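Local coordinates for uncharacterized protein (Bacteroides ovatus, PDB 4DQA) that is of unknown function but probably binds carbohydrate, pairing an N-terminal DUF1735 domain with a concanavalin A-like lectin domain, at residues H225-Y230 against N296-N301. Residues are numbered along the deposited sequence; the frame is centred on the assembly and turned at random.
Sequences HVALTY and NQLKQN
Leu-298, on the short helix 295-300, packs against His-225, Ala-227 and Thr-229, three alternate residues on one face of strand 223-231. The helix lies over an antiparallel sheet of the concanavalin A-like domain and runs nearly antiparallel to the strand: the axes of 296-300 and 225-230 approach to 10.2 Å, at 156° between their N-to-C directions. Apolar contact carries the interface. Both methyls of Leu-298 rest against the Ala-227 methyl, CD2 at 3.9 Å and CD1 at 4.0 Å from CB; the leucine CG sits anti to its carbonyl carbon (chi1 -65°), which extends the fork toward the sheet. CD1 also faces Thr-229 CG2 at 4.2 Å. Tyr-240 and Glu-166, on the strands flanking 223-231, touch Leu-298 as well, so the leucine is buried over three strands. The His-225 ring meets the helix backbone more loosely, CE1 lying 4.2 Å from Leu-298 O, while its NE2 makes a weak hydrogen bond to Glu-166 OE1. No hydrogen bond joins strand to helix. Where the helix ends, the Asn-301 side chain folds back on the preceding turn, ND2 donating in the carbonyl plane to a lone pair of Gln-297 O at 2.9 Å.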
ATOM      1  N   HIS A 225      -9.082   6.109   6.444  1.00 12.49           N
ATOM      2  CA  HIS A 225      -9.353   5.351   5.235  1.00 12.36           C
ATOM      3  C   HIS A 225     -10.832   5.015   5.207  1.00 11.95           C
ATOM      4  O   HIS A 225     -11.363   4.500   6.210  1.00 16.41           O
ATOM      5  CB  HIS A 225      -8.532   4.072   5.183  1.00 14.64           C
ATOM      6  CG  HIS A 225      -8.657   3.361   3.882  1.00 14.81           C
ATOM      7  ND1 HIS A 225      -9.460   2.251   3.705  1.00 19.57           N
ATOM      8  CD2 HIS A 225      -8.087   3.611   2.674  1.00 14.50           C
ATOM      9  CE1 HIS A 225      -9.387   1.860   2.445  1.00 17.99           C
ATOM     10  NE2 HIS A 225      -8.559   2.666   1.800  1.00 15.29           N
ATOM     11  N   VAL A 226     -11.496   5.317   4.106  1.00 11.99           N
ATOM     12  CA  VAL A 226     -12.923   5.060   3.986  1.00 13.33           C
ATOM     13  C   VAL A 226     -13.181   4.219   2.751  1.00 16.19           C
ATOM     14  O   VAL A 226     -12.523   4.373   1.731  1.00 14.30           O
ATOM     15  CB  VAL A 226     -13.767   6.340   3.956  1.00 13.70           C
ATOM     16  CG1 VAL A 226     -13.525   7.189   5.231  1.00 15.27           C
ATOM     17  CG2 VAL A 226     -13.518   7.162   2.713  1.00 15.72           C
ATOM     18  N   ALA A 227     -14.129   3.289   2.852  1.00 14.94           N
ATOM     19  CA  ALA A 227     -14.483   2.432   1.717  1.00 14.94           C
ATOM     20  C   ALA A 227     -15.956   2.058   1.731  1.00 17.11           C
ATOM     21  O   ALA A 227     -16.581   1.906   2.793  1.00 19.12           O
ATOM     22  CB  ALA A 227     -13.625   1.163   1.685  1.00 14.71           C
ATOM     23  N   LEU A 228     -16.514   1.922   0.535  1.00 15.65           N
ATOM     24  CA  LEU A 228     -17.856   1.389   0.340  1.00 15.58           C
ATOM     25  C   LEU A 228     -17.696   0.193  -0.594  1.00 17.16           C
ATOM     26  O   LEU A 228     -17.074   0.332  -1.650  1.00 15.39           O
ATOM     27  CB  LEU A 228     -18.710   2.440  -0.342  1.00 16.71           C
ATOM     28  CG  LEU A 228     -20.029   1.952  -0.949  1.00 17.21           C
ATOM     29  CD1 LEU A 228     -21.015   1.512   0.125  1.00 18.33           C
ATOM     30  CD2 LEU A 228     -20.630   3.035  -1.815  1.00 18.61           C
ATOM     31  N   THR A 229     -18.264  -0.947  -0.218  1.00 17.34           N
ATOM     32  CA  THR A 229     -18.238  -2.134  -1.072  1.00 18.59           C
ATOM     33  C   THR A 229     -19.655  -2.623  -1.298  1.00 21.97           C
ATOM     34  O   THR A 229     -20.531  -2.441  -0.451  1.00 21.27           O
ATOM     35  CB  THR A 229     -17.399  -3.292  -0.484  1.00 22.69           C
ATOM     36  OG1 THR A 229     -18.004  -3.797   0.713  1.00 22.67           O
ATOM     37  CG2 THR A 229     -15.963  -2.849  -0.202  1.00 21.19           C
ATOM     38  N   TYR A 230     -19.878  -3.242  -2.445  1.00 19.57           N
ATOM     39  CA  TYR A 230     -21.109  -4.003  -2.659  1.00 19.47           C
ATOM     40  C   TYR A 230     -20.744  -5.275  -3.391  1.00 21.49           C
ATOM     41  O   TYR A 230     -20.080  -5.230  -4.418  1.00 21.45           O
ATOM     42  CB  TYR A 230     -22.089  -3.215  -3.509  1.00 22.71           C
ATOM     43  CG  TYR A 230     -23.356  -3.947  -3.895  1.00 19.40           C
ATOM     44  CD1 TYR A 230     -24.156  -4.564  -2.941  1.00 21.69           C
ATOM     45  CD2 TYR A 230     -23.778  -3.959  -5.209  1.00 20.80           C
ATOM     46  CE1 TYR A 230     -25.346  -5.191  -3.296  1.00 21.92           C
ATOM     47  CE2 TYR A 230     -24.968  -4.585  -5.570  1.00 19.20           C
ATOM     48  CZ  TYR A 230     -25.739  -5.186  -4.613  1.00 20.24           C
ATOM     49  OH  TYR A 230     -26.908  -5.801  -4.988  1.00 26.93           O
ATOM     50  N   ASN A 296      -9.707  -7.692   4.209  1.00 23.82           N
ATOM     51  CA  ASN A 296      -8.265  -7.868   4.222  1.00 20.51           C
ATOM     52  C   ASN A 296      -7.596  -7.096   3.095  1.00 25.81           C
ATOM     53  O   ASN A 296      -6.536  -6.508   3.277  1.00 20.49           O
ATOM     54  CB  ASN A 296      -7.885  -9.336   4.146  1.00 27.05           C
ATOM     55  CG  ASN A 296      -8.147 -10.058   5.443  1.00 40.07           C
ATOM     56  OD1 ASN A 296      -8.221  -9.441   6.503  1.00 45.21           O
ATOM     57  ND2 ASN A 296      -8.285 -11.372   5.370  1.00 47.58           N
ATOM     58  N   GLN A 297      -8.225  -7.076   1.928  1.00 19.26           N
ATOM     59  CA  GLN A 297      -7.641  -6.328   0.815  1.00 19.43           C
ATOM     60  C   GLN A 297      -7.673  -4.837   1.089  1.00 20.12           C
ATOM     61  O   GLN A 297      -6.752  -4.112   0.717  1.00 19.04           O
ATOM     62  CB  GLN A 297      -8.378  -6.644  -0.490  1.00 19.97           C
ATOM     63  CG  GLN A 297      -8.018  -7.986  -1.068  1.00 19.83           C
ATOM     64  CD  GLN A 297      -8.958  -8.454  -2.160  1.00 21.03           C
ATOM     65  OE1 GLN A 297     -10.095  -8.009  -2.281  1.00 21.84           O
ATOM     66  NE2 GLN A 297      -8.469  -9.396  -2.971  1.00 26.68           N
ATOM     67  N   LEU A 298      -8.735  -4.370   1.721  1.00 18.42           N
ATOM     68  CA  LEU A 298      -8.808  -2.964   2.057  1.00 16.03           C
ATOM     69  C   LEU A 298      -7.731  -2.608   3.074  1.00 16.58           C
ATOM     70  O   LEU A 298      -7.028  -1.620   2.895  1.00 18.06           O
ATOM     71  CB  LEU A 298     -10.178  -2.617   2.616  1.00 16.95           C
ATOM     72  CG  LEU A 298     -11.355  -2.749   1.654  1.00 19.01           C
ATOM     73  CD1 LEU A 298     -12.652  -2.601   2.420  1.00 20.42           C
ATOM     74  CD2 LEU A 298     -11.286  -1.706   0.577  1.00 17.03           C
ATOM     75  N   LYS A 299      -7.599  -3.413   4.123  1.00 18.41           N
ATOM     76  CA  LYS A 299      -6.641  -3.142   5.199  1.00 19.48           C
ATOM     77  C   LYS A 299      -5.219  -3.129   4.731  1.00 19.60           C
ATOM     78  O   LYS A 299      -4.450  -2.241   5.119  1.00 21.79           O
ATOM     79  CB  LYS A 299      -6.745  -4.180   6.307  1.00 23.77           C
ATOM     80  CG  LYS A 299      -7.960  -4.039   7.137  1.00 24.45           C
ATOM     81  CD  LYS A 299      -8.121  -5.272   8.014  1.00 30.35           C
ATOM     82  CE  LYS A 299      -9.403  -5.181   8.821  1.00 39.79           C
ATOM     83  NZ  LYS A 299      -9.702  -6.453   9.526  1.00 48.13           N
ATOM     84  N   GLN A 300      -4.858  -4.103   3.901  1.00 19.86           N
ATOM     85  CA  GLN A 300      -3.465  -4.278   3.567  1.00 20.68           C
ATOM     86  C   GLN A 300      -2.985  -3.306   2.510  1.00 20.76           C
ATOM     87  O   GLN A 300      -1.791  -3.073   2.414  1.00 23.37           O
ATOM     88  CB  GLN A 300      -3.229  -5.707   3.114  1.00 30.95           C
ATOM     89  CG  GLN A 300      -3.414  -6.681   4.275  1.00 37.81           C
ATOM     90  CD  GLN A 300      -3.047  -8.092   3.906  1.00 53.09           C
ATOM     91  OE1 GLN A 300      -3.924  -8.941   3.712  1.00 51.39           O
ATOM     92  NE2 GLN A 300      -1.741  -8.359   3.811  1.00 58.85           N
ATOM     93  N   ASN A 301      -3.903  -2.698   1.772  1.00 17.85           N
ATOM     94  CA  ASN A 301      -3.522  -1.845   0.648  1.00 16.22           C
ATOM     95  C   ASN A 301      -3.899  -0.375   0.798  1.00 16.06           C
ATOM     96  O   ASN A 301      -3.891   0.366  -0.170  1.00 16.01           O
ATOM     97  CB  ASN A 301      -4.100  -2.395  -0.651  1.00 17.88           C
ATOM     98  CG  ASN A 301      -3.542  -3.739  -0.978  1.00 21.13           C
ATOM     99  OD1 ASN A 301      -2.370  -3.858  -1.343  1.00 23.53           O
ATOM    100  ND2 ASN A 301      -4.333  -4.776  -0.749  1.00 22.50           N
TER